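Local coordinates for putative yopH targeting protein (Yersinia pestis, PDB 4GF3), which probably acts as the dedicated secretion chaperone that binds the effector YopH and targets it to the type III secretion system, at residues A[62-65]-A[66-70]. Residues are numbered along the deposited sequence; the frame is centred on the assembly and turned at random.
Sequences QLYD and ILRKN
R68 lays its guanidinium across Y64 CB on the last turns of the short helix 60-68, in a chaperone of the CesT family, whose class I type III secretion members share an alpha+beta fold, helices packed on an antiparallel sheet. Along the backbone, I66, L67 and R68 each donate to the carbonyl four residues earlier. I66 N bonds to Q62 O at 2.9 Å, and L67 N reaches L63 O at 3.0 Å with an N-H...O angle of 162°. R68 N takes Y64 O in the same way, although the place of that oxygen is less certain. The pattern then tightens: K69 N turns to I66 O, three residues back, and N70 N does likewise with L67 O as the helix gives way to loop.

On the inner side, I66 CG1 sits beside its own backbone N (chi1 -65°), which brings it to 3.3 Å from Q62 O, the same oxygen that accepts the I66 N-H. The I66 side chain also packs on C81 of strand 80-83 and on L119. Q62 sends its amide away from this turn; its buried OE1 accepts from W89 NE1, which links the helix to strand 88-96, and from T58 N just ahead of the helix.

On the outer side the polar partners are D65 and R68. Bends at chi2 and chi3 set the R68 guanidinium with Y64 CB above the centre of one face, NH1 4.1 Å from Y64 CD2 and the ring plane turned 57° from the guanidinium plane. D65 OD1 and R68 NH2 stand 4.2 Å apart, too far for a salt bridge, though their opposite charges would probably still attract. One water closes the gap, donating to D65 OD1 and accepting from R68 NH2, each at 2.8 Å, while lying in plane at the guanidinium edge.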
ATOM      1  N   GLN A  62      18.398   3.083 -11.662  1.00 37.55           N
ATOM      2  CA  GLN A  62      17.020   2.941 -11.233  1.00 35.05           C
ATOM      3  C   GLN A  62      16.268   4.250 -11.314  1.00 31.49           C
ATOM      4  O   GLN A  62      15.058   4.198 -11.484  1.00 28.43           O
ATOM      5  CB  GLN A  62      16.822   2.518  -9.785  1.00 35.31           C
ATOM      6  CG  GLN A  62      17.495   1.272  -9.365  1.00 38.11           C
ATOM      7  CD  GLN A  62      17.005   0.780  -8.024  1.00 36.00           C
ATOM      8  OE1 GLN A  62      17.028   1.486  -6.999  1.00 33.79           O
ATOM      9  NE2 GLN A  62      16.599  -0.470  -8.016  1.00 37.73           N
ATOM     10  N   LEU A  63      16.931   5.380 -11.077  1.00 30.81           N
ATOM     11  CA  LEU A  63      16.210   6.636 -10.991  1.00 29.97           C
ATOM     12  C   LEU A  63      15.633   6.942 -12.369  1.00 28.23           C
ATOM     13  O   LEU A  63      14.516   7.425 -12.468  1.00 25.75           O
ATOM     14  CB  LEU A  63      17.082   7.789 -10.528  1.00 32.22           C
ATOM     15  CG  LEU A  63      17.881   7.684  -9.209  1.00 34.56           C
ATOM     16  CD1 LEU A  63      19.047   8.638  -9.208  1.00 37.19           C
ATOM     17  CD2 LEU A  63      17.060   7.965  -7.984  1.00 35.15           C
ATOM     18  N   TYR A  64      16.418   6.703 -13.421  1.00 29.68           N
ATOM     19  CA  TYR A  64      15.920   6.872 -14.802  1.00 30.26           C
ATOM     20  C   TYR A  64      14.783   5.913 -15.085  1.00 30.79           C
ATOM     21  O   TYR A  64      13.700   6.320 -15.505  1.00 29.76           O
ATOM     22  CB  TYR A  64      16.987   6.589 -15.825  1.00 32.36           C
ATOM     23  CG  TYR A  64      18.005   7.648 -15.997  1.00 33.57           C
ATOM     24  CD1 TYR A  64      19.124   7.709 -15.146  1.00 34.48           C
ATOM     25  CD2 TYR A  64      17.922   8.580 -17.055  1.00 33.22           C
ATOM     26  CE1 TYR A  64      20.141   8.654 -15.333  1.00 36.61           C
ATOM     27  CE2 TYR A  64      18.920   9.536 -17.208  1.00 35.53           C
ATOM     28  CZ  TYR A  64      20.040   9.546 -16.357  1.00 36.40           C
ATOM     29  OH  TYR A  64      21.005  10.477 -16.490  1.00 38.39           O
ATOM     30  N   ASP A  65      14.989   4.635 -14.795  1.00 33.35           N
ATOM     31  CA  ASP A  65      13.944   3.645 -15.020  1.00 33.77           C
ATOM     32  C   ASP A  65      12.648   4.097 -14.388  1.00 30.00           C
ATOM     33  O   ASP A  65      11.630   4.015 -15.008  1.00 29.69           O
ATOM     34  CB  ASP A  65      14.247   2.288 -14.360  1.00 36.98           C
ATOM     35  CG  ASP A  65      15.487   1.572 -14.908  1.00 42.33           C
ATOM     36  OD1 ASP A  65      15.977   1.821 -16.065  1.00 46.45           O
ATOM     37  OD2 ASP A  65      15.970   0.651 -14.154  1.00 45.37           O
ATOM     38  N   ILE A  66      12.670   4.510 -13.129  1.00 28.03           N
ATOM     39  CA  ILE A  66      11.446   4.913 -12.443  1.00 26.21           C
ATOM     40  C   ILE A  66      10.834   6.197 -13.072  1.00 24.96           C
ATOM     41  O   ILE A  66       9.623   6.286 -13.309  1.00 23.10           O
ATOM     42  CB  ILE A  66      11.658   5.177 -10.921  1.00 26.96           C
ATOM     43  CG1 ILE A  66      12.053   3.932 -10.126  1.00 30.20           C
ATOM     44  CG2 ILE A  66      10.422   5.756 -10.299  1.00 24.04           C
ATOM     45  CD1 ILE A  66      11.601   2.621 -10.708  1.00 32.25           C
ATOM     46  N   LEU A  67      11.684   7.184 -13.339  1.00 23.73           N
ATOM     47  CA  LEU A  67      11.198   8.439 -13.935  1.00 23.24           C
ATOM     48  C   LEU A  67      10.661   8.253 -15.337  1.00 23.56           C
ATOM     49  O   LEU A  67       9.736   8.933 -15.678  1.00 22.61           O
ATOM     50  CB  LEU A  67      12.248   9.553 -13.873  1.00 23.96           C
ATOM     51  CG  LEU A  67      12.421  10.097 -12.447  1.00 23.08           C
ATOM     52  CD1 LEU A  67      13.718  10.923 -12.299  1.00 24.13           C
ATOM     53  CD2 LEU A  67      11.192  10.876 -11.996  1.00 22.17           C
ATOM     54  N   ARG A  68      11.243   7.377 -16.159  1.00 25.24           N
ATOM     55  CA  ARG A  68      10.710   7.110 -17.501  1.00 26.71           C
ATOM     56  C   ARG A  68       9.264   6.512 -17.452  1.00 25.67           C
ATOM     57  O   ARG A  68       8.508   6.680 -18.381  1.00 25.52           O
ATOM     58  CB  ARG A  68      11.678   6.238 -18.291  1.00 31.18           C
ATOM     59  CG  ARG A  68      13.101   6.876 -18.283  1.00 33.53           C
ATOM     60  CD  ARG A  68      14.059   6.808 -19.448  1.00 39.66           C
ATOM     61  NE  ARG A  68      14.857   5.637 -19.361  1.00 41.90           N
ATOM     62  CZ  ARG A  68      16.113   5.415 -19.746  1.00 43.71           C
ATOM     63  NH1 ARG A  68      16.986   6.313 -20.280  1.00 44.62           N
ATOM     64  NH2 ARG A  68      16.486   4.164 -19.560  1.00 44.16           N
ATOM     65  N   LYS A  69       8.904   5.936 -16.329  1.00 24.88           N
ATOM     66  CA  LYS A  69       7.625   5.294 -16.125  1.00 25.91           C
ATOM     67  C   LYS A  69       6.658   6.198 -15.336  1.00 22.57           C
ATOM     68  O   LYS A  69       5.538   5.808 -15.053  1.00 22.14           O
ATOM     69  CB  LYS A  69       7.827   3.943 -15.397  1.00 29.66           C
ATOM     70  CG  LYS A  69       8.363   2.893 -16.378  1.00 36.23           C
ATOM     71  CD  LYS A  69       8.419   1.460 -15.837  1.00 42.05           C
ATOM     72  CE  LYS A  69       9.068   0.569 -16.908  1.00 47.53           C
ATOM     73  NZ  LYS A  69       8.599  -0.857 -16.933  1.00 51.22           N
ATOM     74  N   ASN A  70       7.120   7.352 -14.895  1.00 20.67           N
ATOM     75  CA  ASN A  70       6.308   8.201 -13.990  1.00 18.79           C
ATOM     76  C   ASN A  70       5.385   9.120 -14.750  1.00 18.33           C
ATOM     77  O   ASN A  70       5.417  10.340 -14.570  1.00 17.66           O
ATOM     78  CB  ASN A  70       7.205   9.026 -13.107  1.00 18.10           C
ATOM     79  CG  ASN A  70       6.465   9.659 -11.916  1.00 18.61           C
ATOM     80  OD1 ASN A  70       5.640   9.035 -11.222  1.00 19.63           O
ATOM     81  ND2 ASN A  70       6.776  10.908 -11.677  1.00 17.93           N
TER
HETATM   82  O   HOH W   1      14.513   2.627 -18.357  1.00 33.43           O